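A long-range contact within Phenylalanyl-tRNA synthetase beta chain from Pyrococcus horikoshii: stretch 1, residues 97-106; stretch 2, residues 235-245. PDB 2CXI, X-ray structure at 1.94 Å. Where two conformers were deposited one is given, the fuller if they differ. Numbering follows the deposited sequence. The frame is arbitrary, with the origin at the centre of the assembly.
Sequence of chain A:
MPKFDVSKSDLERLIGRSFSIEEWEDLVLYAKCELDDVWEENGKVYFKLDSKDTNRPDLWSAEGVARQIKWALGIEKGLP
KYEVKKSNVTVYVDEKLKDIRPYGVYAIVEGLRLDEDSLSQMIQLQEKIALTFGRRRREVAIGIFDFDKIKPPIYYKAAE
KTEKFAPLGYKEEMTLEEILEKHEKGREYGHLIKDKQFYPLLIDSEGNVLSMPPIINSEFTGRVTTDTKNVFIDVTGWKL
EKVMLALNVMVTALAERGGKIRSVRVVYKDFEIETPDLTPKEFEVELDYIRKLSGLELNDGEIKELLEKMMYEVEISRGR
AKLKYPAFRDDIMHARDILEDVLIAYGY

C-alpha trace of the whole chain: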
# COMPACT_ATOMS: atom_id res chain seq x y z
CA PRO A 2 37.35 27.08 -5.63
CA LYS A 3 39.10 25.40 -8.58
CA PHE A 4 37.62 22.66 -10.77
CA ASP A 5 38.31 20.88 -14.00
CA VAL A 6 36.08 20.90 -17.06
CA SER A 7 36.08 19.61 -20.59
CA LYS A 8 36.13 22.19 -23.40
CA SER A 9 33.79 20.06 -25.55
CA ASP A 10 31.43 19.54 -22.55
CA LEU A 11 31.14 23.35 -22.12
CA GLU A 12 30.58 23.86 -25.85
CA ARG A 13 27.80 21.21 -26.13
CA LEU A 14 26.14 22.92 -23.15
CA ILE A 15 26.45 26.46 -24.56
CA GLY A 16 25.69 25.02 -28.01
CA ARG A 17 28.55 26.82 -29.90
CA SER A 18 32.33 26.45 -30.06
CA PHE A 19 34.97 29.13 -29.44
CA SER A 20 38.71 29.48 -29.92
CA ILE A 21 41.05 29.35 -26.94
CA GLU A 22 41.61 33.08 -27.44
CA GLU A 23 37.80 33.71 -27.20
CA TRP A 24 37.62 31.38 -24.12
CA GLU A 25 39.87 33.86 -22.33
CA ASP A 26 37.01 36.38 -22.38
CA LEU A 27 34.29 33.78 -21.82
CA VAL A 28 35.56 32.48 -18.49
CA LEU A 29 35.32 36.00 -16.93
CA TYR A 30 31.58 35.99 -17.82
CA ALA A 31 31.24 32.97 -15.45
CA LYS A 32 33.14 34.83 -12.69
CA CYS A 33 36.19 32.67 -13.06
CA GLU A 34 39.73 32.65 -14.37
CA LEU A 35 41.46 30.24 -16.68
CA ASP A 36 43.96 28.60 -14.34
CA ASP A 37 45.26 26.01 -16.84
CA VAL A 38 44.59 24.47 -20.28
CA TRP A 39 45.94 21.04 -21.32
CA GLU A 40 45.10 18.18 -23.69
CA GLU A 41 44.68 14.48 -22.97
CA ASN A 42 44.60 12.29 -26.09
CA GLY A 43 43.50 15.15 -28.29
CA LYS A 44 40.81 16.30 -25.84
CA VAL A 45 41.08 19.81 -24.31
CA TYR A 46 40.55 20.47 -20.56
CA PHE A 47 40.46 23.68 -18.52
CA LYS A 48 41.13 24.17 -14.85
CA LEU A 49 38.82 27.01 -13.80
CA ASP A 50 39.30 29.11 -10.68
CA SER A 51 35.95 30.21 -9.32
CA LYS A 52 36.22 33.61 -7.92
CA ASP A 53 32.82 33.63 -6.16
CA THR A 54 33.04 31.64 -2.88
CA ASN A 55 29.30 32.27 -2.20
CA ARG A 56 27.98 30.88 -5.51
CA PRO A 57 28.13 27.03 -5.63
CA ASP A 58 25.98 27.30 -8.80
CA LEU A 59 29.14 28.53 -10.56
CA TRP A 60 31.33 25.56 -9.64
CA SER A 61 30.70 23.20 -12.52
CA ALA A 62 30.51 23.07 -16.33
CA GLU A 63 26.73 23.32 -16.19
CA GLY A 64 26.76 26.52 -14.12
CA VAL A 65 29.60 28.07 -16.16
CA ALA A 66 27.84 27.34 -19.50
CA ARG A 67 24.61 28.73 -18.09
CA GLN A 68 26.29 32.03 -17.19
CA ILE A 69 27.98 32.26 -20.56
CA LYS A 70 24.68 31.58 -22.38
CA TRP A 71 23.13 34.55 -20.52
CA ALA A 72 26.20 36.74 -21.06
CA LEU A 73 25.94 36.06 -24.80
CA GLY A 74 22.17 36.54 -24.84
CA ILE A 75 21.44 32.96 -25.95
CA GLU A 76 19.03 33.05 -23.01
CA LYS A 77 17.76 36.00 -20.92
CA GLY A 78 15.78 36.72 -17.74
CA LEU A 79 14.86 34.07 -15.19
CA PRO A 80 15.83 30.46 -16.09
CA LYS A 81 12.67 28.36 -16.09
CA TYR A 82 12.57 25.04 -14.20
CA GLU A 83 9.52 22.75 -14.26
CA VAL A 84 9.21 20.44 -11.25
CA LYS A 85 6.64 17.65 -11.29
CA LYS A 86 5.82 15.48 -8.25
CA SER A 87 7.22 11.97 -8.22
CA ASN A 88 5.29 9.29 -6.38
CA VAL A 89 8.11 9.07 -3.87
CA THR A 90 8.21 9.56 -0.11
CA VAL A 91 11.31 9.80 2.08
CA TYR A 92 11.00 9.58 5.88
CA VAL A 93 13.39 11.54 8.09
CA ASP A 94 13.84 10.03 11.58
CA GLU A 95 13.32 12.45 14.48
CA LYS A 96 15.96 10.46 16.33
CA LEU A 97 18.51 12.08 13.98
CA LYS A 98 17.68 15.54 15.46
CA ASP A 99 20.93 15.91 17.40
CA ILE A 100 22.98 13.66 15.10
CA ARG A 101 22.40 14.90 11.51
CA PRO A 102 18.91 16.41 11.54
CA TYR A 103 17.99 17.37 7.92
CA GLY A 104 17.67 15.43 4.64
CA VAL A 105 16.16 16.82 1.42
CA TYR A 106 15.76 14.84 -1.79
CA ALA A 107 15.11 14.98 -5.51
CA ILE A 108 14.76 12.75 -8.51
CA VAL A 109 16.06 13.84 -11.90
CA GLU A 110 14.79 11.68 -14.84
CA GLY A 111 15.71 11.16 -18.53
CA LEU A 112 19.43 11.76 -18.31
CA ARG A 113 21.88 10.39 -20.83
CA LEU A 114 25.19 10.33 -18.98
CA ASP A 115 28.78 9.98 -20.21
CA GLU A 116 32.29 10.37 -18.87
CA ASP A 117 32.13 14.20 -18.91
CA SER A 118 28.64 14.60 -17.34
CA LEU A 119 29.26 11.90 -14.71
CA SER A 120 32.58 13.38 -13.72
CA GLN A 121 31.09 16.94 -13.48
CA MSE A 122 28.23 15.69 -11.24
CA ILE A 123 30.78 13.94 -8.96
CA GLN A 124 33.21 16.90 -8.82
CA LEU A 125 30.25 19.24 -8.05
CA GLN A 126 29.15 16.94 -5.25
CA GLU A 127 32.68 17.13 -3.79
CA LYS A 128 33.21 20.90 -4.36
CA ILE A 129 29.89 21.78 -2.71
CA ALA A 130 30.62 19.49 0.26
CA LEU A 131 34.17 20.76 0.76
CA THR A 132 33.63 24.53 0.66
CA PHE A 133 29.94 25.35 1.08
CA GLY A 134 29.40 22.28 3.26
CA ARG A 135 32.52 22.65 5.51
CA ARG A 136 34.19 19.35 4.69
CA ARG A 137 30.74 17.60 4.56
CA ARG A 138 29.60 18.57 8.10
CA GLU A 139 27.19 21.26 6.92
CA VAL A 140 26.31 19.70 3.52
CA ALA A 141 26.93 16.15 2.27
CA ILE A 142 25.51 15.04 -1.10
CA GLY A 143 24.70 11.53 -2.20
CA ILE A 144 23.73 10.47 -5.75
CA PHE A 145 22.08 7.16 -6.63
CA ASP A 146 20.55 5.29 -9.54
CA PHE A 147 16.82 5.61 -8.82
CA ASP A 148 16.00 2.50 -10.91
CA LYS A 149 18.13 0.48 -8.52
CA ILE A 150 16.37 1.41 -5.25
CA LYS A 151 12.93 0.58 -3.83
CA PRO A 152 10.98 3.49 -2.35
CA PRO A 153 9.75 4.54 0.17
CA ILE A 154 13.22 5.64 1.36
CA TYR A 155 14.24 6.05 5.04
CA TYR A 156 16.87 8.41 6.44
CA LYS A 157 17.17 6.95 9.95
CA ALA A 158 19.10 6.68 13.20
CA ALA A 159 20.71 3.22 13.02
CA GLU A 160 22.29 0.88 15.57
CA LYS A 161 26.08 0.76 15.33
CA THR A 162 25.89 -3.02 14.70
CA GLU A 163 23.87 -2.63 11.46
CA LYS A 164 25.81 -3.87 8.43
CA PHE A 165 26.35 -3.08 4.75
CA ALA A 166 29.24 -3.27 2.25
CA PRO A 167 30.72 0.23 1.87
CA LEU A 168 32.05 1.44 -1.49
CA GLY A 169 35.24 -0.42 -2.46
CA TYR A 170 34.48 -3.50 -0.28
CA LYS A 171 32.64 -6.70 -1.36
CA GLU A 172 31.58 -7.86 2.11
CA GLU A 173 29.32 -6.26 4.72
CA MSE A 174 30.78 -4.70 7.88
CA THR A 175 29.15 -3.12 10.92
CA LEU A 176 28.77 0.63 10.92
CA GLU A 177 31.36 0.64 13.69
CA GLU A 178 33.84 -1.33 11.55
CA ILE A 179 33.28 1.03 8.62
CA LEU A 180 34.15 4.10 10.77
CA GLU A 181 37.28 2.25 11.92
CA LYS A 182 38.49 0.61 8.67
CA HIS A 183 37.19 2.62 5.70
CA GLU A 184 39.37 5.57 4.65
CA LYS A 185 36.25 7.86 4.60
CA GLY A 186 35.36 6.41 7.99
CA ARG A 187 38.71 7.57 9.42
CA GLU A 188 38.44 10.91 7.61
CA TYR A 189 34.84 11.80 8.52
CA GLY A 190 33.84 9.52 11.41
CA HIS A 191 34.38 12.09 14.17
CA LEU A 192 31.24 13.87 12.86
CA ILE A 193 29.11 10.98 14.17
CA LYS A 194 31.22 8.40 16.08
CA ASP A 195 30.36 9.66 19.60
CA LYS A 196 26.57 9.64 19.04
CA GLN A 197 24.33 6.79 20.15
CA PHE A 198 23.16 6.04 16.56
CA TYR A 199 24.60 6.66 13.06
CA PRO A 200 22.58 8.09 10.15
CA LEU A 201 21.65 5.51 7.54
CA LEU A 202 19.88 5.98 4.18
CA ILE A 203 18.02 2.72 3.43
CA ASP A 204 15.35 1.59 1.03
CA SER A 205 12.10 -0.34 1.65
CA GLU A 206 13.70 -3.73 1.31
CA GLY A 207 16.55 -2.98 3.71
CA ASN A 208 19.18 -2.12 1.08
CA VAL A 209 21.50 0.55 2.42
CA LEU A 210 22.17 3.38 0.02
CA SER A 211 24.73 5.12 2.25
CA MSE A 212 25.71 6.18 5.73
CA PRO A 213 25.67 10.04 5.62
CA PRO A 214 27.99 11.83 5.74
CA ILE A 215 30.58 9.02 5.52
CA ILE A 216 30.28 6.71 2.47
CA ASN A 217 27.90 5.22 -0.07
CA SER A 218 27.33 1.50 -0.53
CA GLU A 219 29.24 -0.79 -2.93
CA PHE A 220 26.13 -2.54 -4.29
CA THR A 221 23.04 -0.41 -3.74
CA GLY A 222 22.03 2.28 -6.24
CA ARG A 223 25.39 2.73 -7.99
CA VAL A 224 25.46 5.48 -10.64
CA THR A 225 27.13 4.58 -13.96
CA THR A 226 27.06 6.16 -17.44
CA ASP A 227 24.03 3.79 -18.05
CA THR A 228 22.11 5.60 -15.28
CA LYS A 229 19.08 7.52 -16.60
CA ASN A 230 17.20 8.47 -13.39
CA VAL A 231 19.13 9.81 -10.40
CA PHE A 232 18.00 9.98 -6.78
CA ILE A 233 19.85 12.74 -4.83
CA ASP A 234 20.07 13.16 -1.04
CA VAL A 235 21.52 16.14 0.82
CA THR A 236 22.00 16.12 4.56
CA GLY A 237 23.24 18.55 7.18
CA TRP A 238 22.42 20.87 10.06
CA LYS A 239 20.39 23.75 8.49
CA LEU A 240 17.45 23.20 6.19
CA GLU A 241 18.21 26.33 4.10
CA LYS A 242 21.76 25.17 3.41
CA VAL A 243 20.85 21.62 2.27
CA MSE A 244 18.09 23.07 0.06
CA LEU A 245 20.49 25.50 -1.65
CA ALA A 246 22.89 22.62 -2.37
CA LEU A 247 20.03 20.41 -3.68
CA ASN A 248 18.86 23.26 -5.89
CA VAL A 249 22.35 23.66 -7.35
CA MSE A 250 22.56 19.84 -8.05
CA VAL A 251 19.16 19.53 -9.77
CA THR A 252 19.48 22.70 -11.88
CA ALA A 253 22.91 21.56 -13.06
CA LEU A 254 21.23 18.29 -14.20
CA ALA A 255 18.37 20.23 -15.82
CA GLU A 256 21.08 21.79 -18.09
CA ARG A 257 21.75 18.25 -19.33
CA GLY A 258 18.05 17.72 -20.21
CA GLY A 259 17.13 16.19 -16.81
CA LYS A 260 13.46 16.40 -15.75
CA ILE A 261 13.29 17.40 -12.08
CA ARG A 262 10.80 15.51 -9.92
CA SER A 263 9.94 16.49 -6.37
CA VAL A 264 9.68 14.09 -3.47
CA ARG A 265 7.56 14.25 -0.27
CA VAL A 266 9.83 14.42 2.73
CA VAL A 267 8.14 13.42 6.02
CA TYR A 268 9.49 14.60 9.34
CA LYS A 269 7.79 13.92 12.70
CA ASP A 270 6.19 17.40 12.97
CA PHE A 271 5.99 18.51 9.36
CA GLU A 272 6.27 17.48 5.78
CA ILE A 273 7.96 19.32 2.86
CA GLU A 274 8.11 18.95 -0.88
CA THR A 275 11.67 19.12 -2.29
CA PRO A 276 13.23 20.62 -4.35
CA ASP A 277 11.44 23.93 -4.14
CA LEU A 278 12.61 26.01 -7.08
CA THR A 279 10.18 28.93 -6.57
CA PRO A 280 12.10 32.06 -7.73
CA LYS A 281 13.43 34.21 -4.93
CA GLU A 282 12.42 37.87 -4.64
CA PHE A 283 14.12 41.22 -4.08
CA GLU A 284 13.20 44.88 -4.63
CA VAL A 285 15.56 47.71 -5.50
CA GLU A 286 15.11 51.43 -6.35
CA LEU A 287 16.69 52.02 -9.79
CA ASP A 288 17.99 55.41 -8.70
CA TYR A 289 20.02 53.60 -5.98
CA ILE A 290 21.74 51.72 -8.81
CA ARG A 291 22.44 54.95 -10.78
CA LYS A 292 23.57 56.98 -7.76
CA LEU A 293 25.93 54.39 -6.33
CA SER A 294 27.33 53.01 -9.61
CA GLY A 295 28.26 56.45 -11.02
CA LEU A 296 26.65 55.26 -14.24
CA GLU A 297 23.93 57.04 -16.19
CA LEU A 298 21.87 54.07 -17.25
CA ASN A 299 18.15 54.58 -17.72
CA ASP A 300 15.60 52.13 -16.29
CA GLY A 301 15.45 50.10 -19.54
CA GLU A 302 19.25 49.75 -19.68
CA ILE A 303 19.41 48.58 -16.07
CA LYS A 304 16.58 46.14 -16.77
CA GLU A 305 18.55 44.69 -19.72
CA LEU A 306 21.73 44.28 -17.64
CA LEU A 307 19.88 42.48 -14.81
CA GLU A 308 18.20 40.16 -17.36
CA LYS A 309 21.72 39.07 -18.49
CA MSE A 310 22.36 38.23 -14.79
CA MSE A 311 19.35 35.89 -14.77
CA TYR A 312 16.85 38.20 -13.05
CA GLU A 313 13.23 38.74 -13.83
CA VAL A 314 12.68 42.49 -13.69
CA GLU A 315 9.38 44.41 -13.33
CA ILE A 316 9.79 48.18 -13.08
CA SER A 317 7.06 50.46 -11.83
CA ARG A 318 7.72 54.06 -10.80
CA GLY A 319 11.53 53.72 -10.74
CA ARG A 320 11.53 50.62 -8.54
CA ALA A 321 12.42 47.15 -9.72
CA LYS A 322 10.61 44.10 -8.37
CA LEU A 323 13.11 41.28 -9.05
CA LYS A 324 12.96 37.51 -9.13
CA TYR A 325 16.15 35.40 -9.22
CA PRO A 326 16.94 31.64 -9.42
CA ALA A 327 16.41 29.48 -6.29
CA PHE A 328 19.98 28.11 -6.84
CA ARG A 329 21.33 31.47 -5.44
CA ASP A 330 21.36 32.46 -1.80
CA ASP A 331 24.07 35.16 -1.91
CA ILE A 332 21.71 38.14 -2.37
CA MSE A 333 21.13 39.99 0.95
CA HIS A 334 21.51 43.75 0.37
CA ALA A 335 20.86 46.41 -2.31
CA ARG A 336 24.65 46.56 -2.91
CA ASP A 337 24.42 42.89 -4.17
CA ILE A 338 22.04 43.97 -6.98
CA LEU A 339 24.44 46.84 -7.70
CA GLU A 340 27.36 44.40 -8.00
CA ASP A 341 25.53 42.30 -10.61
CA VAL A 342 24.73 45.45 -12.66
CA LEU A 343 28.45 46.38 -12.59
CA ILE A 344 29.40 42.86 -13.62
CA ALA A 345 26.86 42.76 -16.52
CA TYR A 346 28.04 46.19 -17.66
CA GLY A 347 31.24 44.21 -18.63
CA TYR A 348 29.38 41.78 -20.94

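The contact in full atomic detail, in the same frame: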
# COMPACT_ATOMS: atom_id res chain seq x y z
N LEU A 97 17.29 11.47 14.56
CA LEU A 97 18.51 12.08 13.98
C LEU A 97 18.70 13.56 14.40
O LEU A 97 19.68 14.20 14.00
CB LEU A 97 18.48 11.93 12.44
CG LEU A 97 18.85 10.54 11.90
CD1 LEU A 97 18.63 10.46 10.40
CD2 LEU A 97 20.33 10.13 12.28
N LYS A 98 17.75 14.09 15.16
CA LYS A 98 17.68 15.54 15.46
C LYS A 98 18.98 16.15 15.98
O LYS A 98 19.33 17.25 15.57
CB LYS A 98 16.52 15.90 16.39
CG LYS A 98 16.31 17.42 16.62
CD LYS A 98 15.99 18.20 15.31
CE LYS A 98 15.63 19.65 15.62
NZ LYS A 98 15.58 20.55 14.41
N ASP A 99 19.70 15.41 16.82
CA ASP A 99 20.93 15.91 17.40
C ASP A 99 22.11 15.11 16.86
O ASP A 99 23.19 15.10 17.44
CB ASP A 99 20.86 15.84 18.95
CG ASP A 99 21.92 16.71 19.63
OD1 ASP A 99 22.30 17.79 19.07
OD2 ASP A 99 22.43 16.36 20.72
N ILE A 100 21.91 14.45 15.71
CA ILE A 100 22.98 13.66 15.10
C ILE A 100 23.30 14.18 13.69
O ILE A 100 24.49 14.46 13.37
CB ILE A 100 22.60 12.12 15.08
CG1 ILE A 100 22.33 11.61 16.51
CG2 ILE A 100 23.67 11.28 14.32
CD1 ILE A 100 21.70 10.21 16.59
N ARG A 101 22.27 14.28 12.85
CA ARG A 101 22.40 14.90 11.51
C ARG A 101 20.97 15.19 11.01
O ARG A 101 20.40 14.42 10.24
CB ARG A 101 23.20 14.00 10.55
CG ARG A 101 23.62 14.72 9.24
CD ARG A 101 24.62 13.91 8.37
NE ARG A 101 25.08 14.76 7.25
CZ ARG A 101 25.99 15.73 7.35
NH1 ARG A 101 26.27 16.47 6.28
NH2 ARG A 101 26.63 15.97 8.51
N PRO A 102 20.37 16.29 11.51
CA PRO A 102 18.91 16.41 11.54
C PRO A 102 18.18 16.44 10.19
O PRO A 102 17.09 15.86 10.11
CB PRO A 102 18.67 17.72 12.32
CG PRO A 102 19.99 18.48 12.24
CD PRO A 102 21.04 17.42 12.19
N TYR A 103 18.75 17.10 9.17
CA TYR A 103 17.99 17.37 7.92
C TYR A 103 18.46 16.55 6.74
O TYR A 103 19.65 16.38 6.55
CB TYR A 103 18.02 18.86 7.54
CG TYR A 103 17.43 19.70 8.63
CD1 TYR A 103 16.04 19.67 8.87
CD2 TYR A 103 18.24 20.48 9.47
CE1 TYR A 103 15.48 20.43 9.93
CE2 TYR A 103 17.70 21.24 10.51
CZ TYR A 103 16.32 21.20 10.73
OH TYR A 103 15.79 21.95 11.75
N GLY A 104 17.49 16.06 5.96
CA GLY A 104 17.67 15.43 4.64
C GLY A 104 16.63 16.07 3.70
O GLY A 104 15.46 16.32 4.08
N VAL A 105 17.07 16.39 2.48
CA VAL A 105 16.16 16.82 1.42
C VAL A 105 16.59 16.01 0.19
O VAL A 105 17.75 15.54 0.10
CB VAL A 105 16.24 18.36 1.13
CG1 VAL A 105 15.68 19.16 2.36
CG2 VAL A 105 17.73 18.79 0.83
N TYR A 106 15.66 15.86 -0.75
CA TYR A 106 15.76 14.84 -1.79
C TYR A 106 15.18 15.33 -3.12
O TYR A 106 14.26 16.15 -3.16
CB TYR A 106 15.02 13.55 -1.34
CG TYR A 106 15.54 13.10 0.02
CD1 TYR A 106 16.64 12.25 0.11
CD2 TYR A 106 14.99 13.61 1.19
CE1 TYR A 106 17.17 11.90 1.35
CE2 TYR A 106 15.51 13.28 2.42
CZ TYR A 106 16.61 12.44 2.49
OH TYR A 106 17.12 12.16 3.71
N VAL A 235 20.61 15.17 0.21
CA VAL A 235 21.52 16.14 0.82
C VAL A 235 21.18 16.23 2.27
O VAL A 235 20.01 16.41 2.62
CB VAL A 235 21.35 17.54 0.22
CG1 VAL A 235 22.54 18.45 0.68
CG2 VAL A 235 21.21 17.50 -1.34
N THR A 236 22.19 16.06 3.12
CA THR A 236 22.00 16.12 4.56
C THR A 236 22.85 17.20 5.21
O THR A 236 23.91 17.59 4.67
CB THR A 236 22.31 14.77 5.23
OG1 THR A 236 23.62 14.33 4.84
CG2 THR A 236 21.31 13.64 4.74
N GLY A 237 22.44 17.61 6.41
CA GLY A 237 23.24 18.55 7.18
C GLY A 237 22.44 19.11 8.33
O GLY A 237 21.51 18.48 8.82
N TRP A 238 22.88 20.28 8.79
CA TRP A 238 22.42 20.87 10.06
C TRP A 238 21.42 22.02 9.93
O TRP A 238 20.75 22.37 10.91
CB TRP A 238 23.66 21.31 10.86
CG TRP A 238 24.30 20.10 11.55
CD1 TRP A 238 25.28 19.26 11.05
CD2 TRP A 238 23.93 19.55 12.83
NE1 TRP A 238 25.55 18.25 11.95
CE2 TRP A 238 24.74 18.41 13.05
CE3 TRP A 238 22.99 19.92 13.82
CZ2 TRP A 238 24.66 17.64 14.23
CZ3 TRP A 238 22.91 19.15 14.98
CH2 TRP A 238 23.73 18.03 15.17
N LYS A 239 21.33 22.64 8.74
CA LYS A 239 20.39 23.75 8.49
C LYS A 239 19.62 23.46 7.22
O LYS A 239 20.21 23.20 6.18
CB LYS A 239 21.08 25.12 8.32
CG LYS A 239 21.95 25.62 9.51
CD LYS A 239 21.22 25.67 10.86
CE LYS A 239 20.15 26.73 10.94
NZ LYS A 239 19.93 26.92 12.42
N LEU A 240 18.30 23.52 7.32
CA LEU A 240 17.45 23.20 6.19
C LEU A 240 17.73 24.09 4.97
O LEU A 240 17.76 23.60 3.85
CB LEU A 240 15.97 23.24 6.62
CG LEU A 240 14.87 22.70 5.71
CD1 LEU A 240 15.13 21.21 5.30
CD2 LEU A 240 13.50 22.83 6.44
N GLU A 241 17.96 25.40 5.19
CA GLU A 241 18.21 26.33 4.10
C GLU A 241 19.45 25.95 3.33
O GLU A 241 19.47 26.10 2.09
CB GLU A 241 18.39 27.78 4.61
CG GLU A 241 18.62 28.86 3.54
CD GLU A 241 20.08 29.01 3.05
OE1 GLU A 241 21.04 28.78 3.83
OE2 GLU A 241 20.26 29.39 1.85
N LYS A 242 20.49 25.51 4.06
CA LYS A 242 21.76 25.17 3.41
C LYS A 242 21.68 23.90 2.54
O LYS A 242 22.21 23.88 1.40
CB LYS A 242 22.90 25.07 4.42
CG LYS A 242 23.49 26.45 4.83
CD LYS A 242 24.83 26.27 5.57
CE LYS A 242 25.82 25.56 4.68
NZ LYS A 242 26.70 26.57 4.04
N VAL A 243 21.02 22.87 3.05
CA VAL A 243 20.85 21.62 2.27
C VAL A 243 19.93 21.83 1.07
O VAL A 243 20.12 21.21 0.01
CB VAL A 243 20.45 20.44 3.15
CG1 VAL A 243 21.61 20.15 4.18
CG2 VAL A 243 19.09 20.67 3.88
N MSE A 244 18.97 22.75 1.19
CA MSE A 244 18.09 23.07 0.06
C MSE A 244 18.81 23.84 -1.04
O MSE A 244 18.60 23.59 -2.20
CB MSE A 244 16.89 23.85 0.54
CG MSE A 244 16.01 23.00 1.42
SE MSE A 244 14.71 22.05 0.34
CE MSE A 244 13.38 23.55 0.12
N LEU A 245 19.65 24.78 -0.66
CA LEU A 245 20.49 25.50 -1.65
C LEU A 245 21.31 24.50 -2.46
O LEU A 245 21.28 24.53 -3.69
CB LEU A 245 21.40 26.52 -0.95
CG LEU A 245 22.12 27.54 -1.85
CD1 LEU A 245 23.36 26.90 -2.56
CD2 LEU A 245 21.13 28.23 -2.80
O HOH W 1 26.25 15.23 11.39

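Two stretches whose touching residues are at least 130 apart in sequence meet as neighbouring antiparallel strands, with a helix following the second strand and covering one face of the pair; together they bury 788 Å². The axes of strands 103-106 and 235-237 come within 4.8 Å, at 165° between their N-to-C directions, and four backbone hydrogen bonds fix their register: Tyr103 N to Gly237 O and Gly237 N to Tyr103 O, both 3.1 Å, then Val105 N to Val235 O and Val235 N to Val105 O, both 2.9 Å. Between these pairs Gly104 lies opposite Thr236, and the backbones draw in to a CA-CA distance of 4.4 Å. Gly104 leaves a hollow that Tyr106 fills from within its own strand: a CB on Gly104 would lie 2.0 Å from Tyr106 OH.

On the face carrying Tyr103 and Val105, the helix runs 28° from the first strand, its axis 8.4 Å away. Val105 is the bump that fits beneath it. Val105 CG1 lies 3.6 Å from Leu240 CD1 and 3.7 Å from SE of selenomethionine Met244; both methyls of Val105 reach Val243 CG2, CG2 at 3.8 Å and CG1 at 4.0 Å; and Val105 CG2 is 3.9 Å from Val235 CB. Leu240 CB stands 4.2 Å from the centroid of the Tyr103 ring, 10° off its normal, in a CH-pi contact, and Trp238 O meets the ring edge 3.3 Å from Tyr103 CE2. Gly237 keeps the same face low where the helix folds back: a CB there would be crowded by Val243 CG1 at 3.0 Å.

Beyond the strand, Trp238 swings its indole back over the turn that precedes Tyr103. Pro102 presses on one face of the indole, its CD 3.6 Å from the centroid of the six-membered ring of Trp238 and only 13° off the normal, a close CH-pi contact. The indole's outer edge meets the turn's backbone, with Trp238 CH2 3.7 Å from Asp99 O.

Arg101 starts away from the second stretch, but its extended side chain brings the guanidinium back to it. Arg101 NE donates to Thr236 OG1 at 2.9 Å and a nearly straight 169°; a weak bond joins Arg101 NH1 to Thr236 O at 3.1 Å. A water bridges the gap beside the indole, donating to Ile100 O (2.8 Å from the water O) and accepting from Arg101 NH2 (3.0 Å) and Trp238 NE1 (3.2 Å).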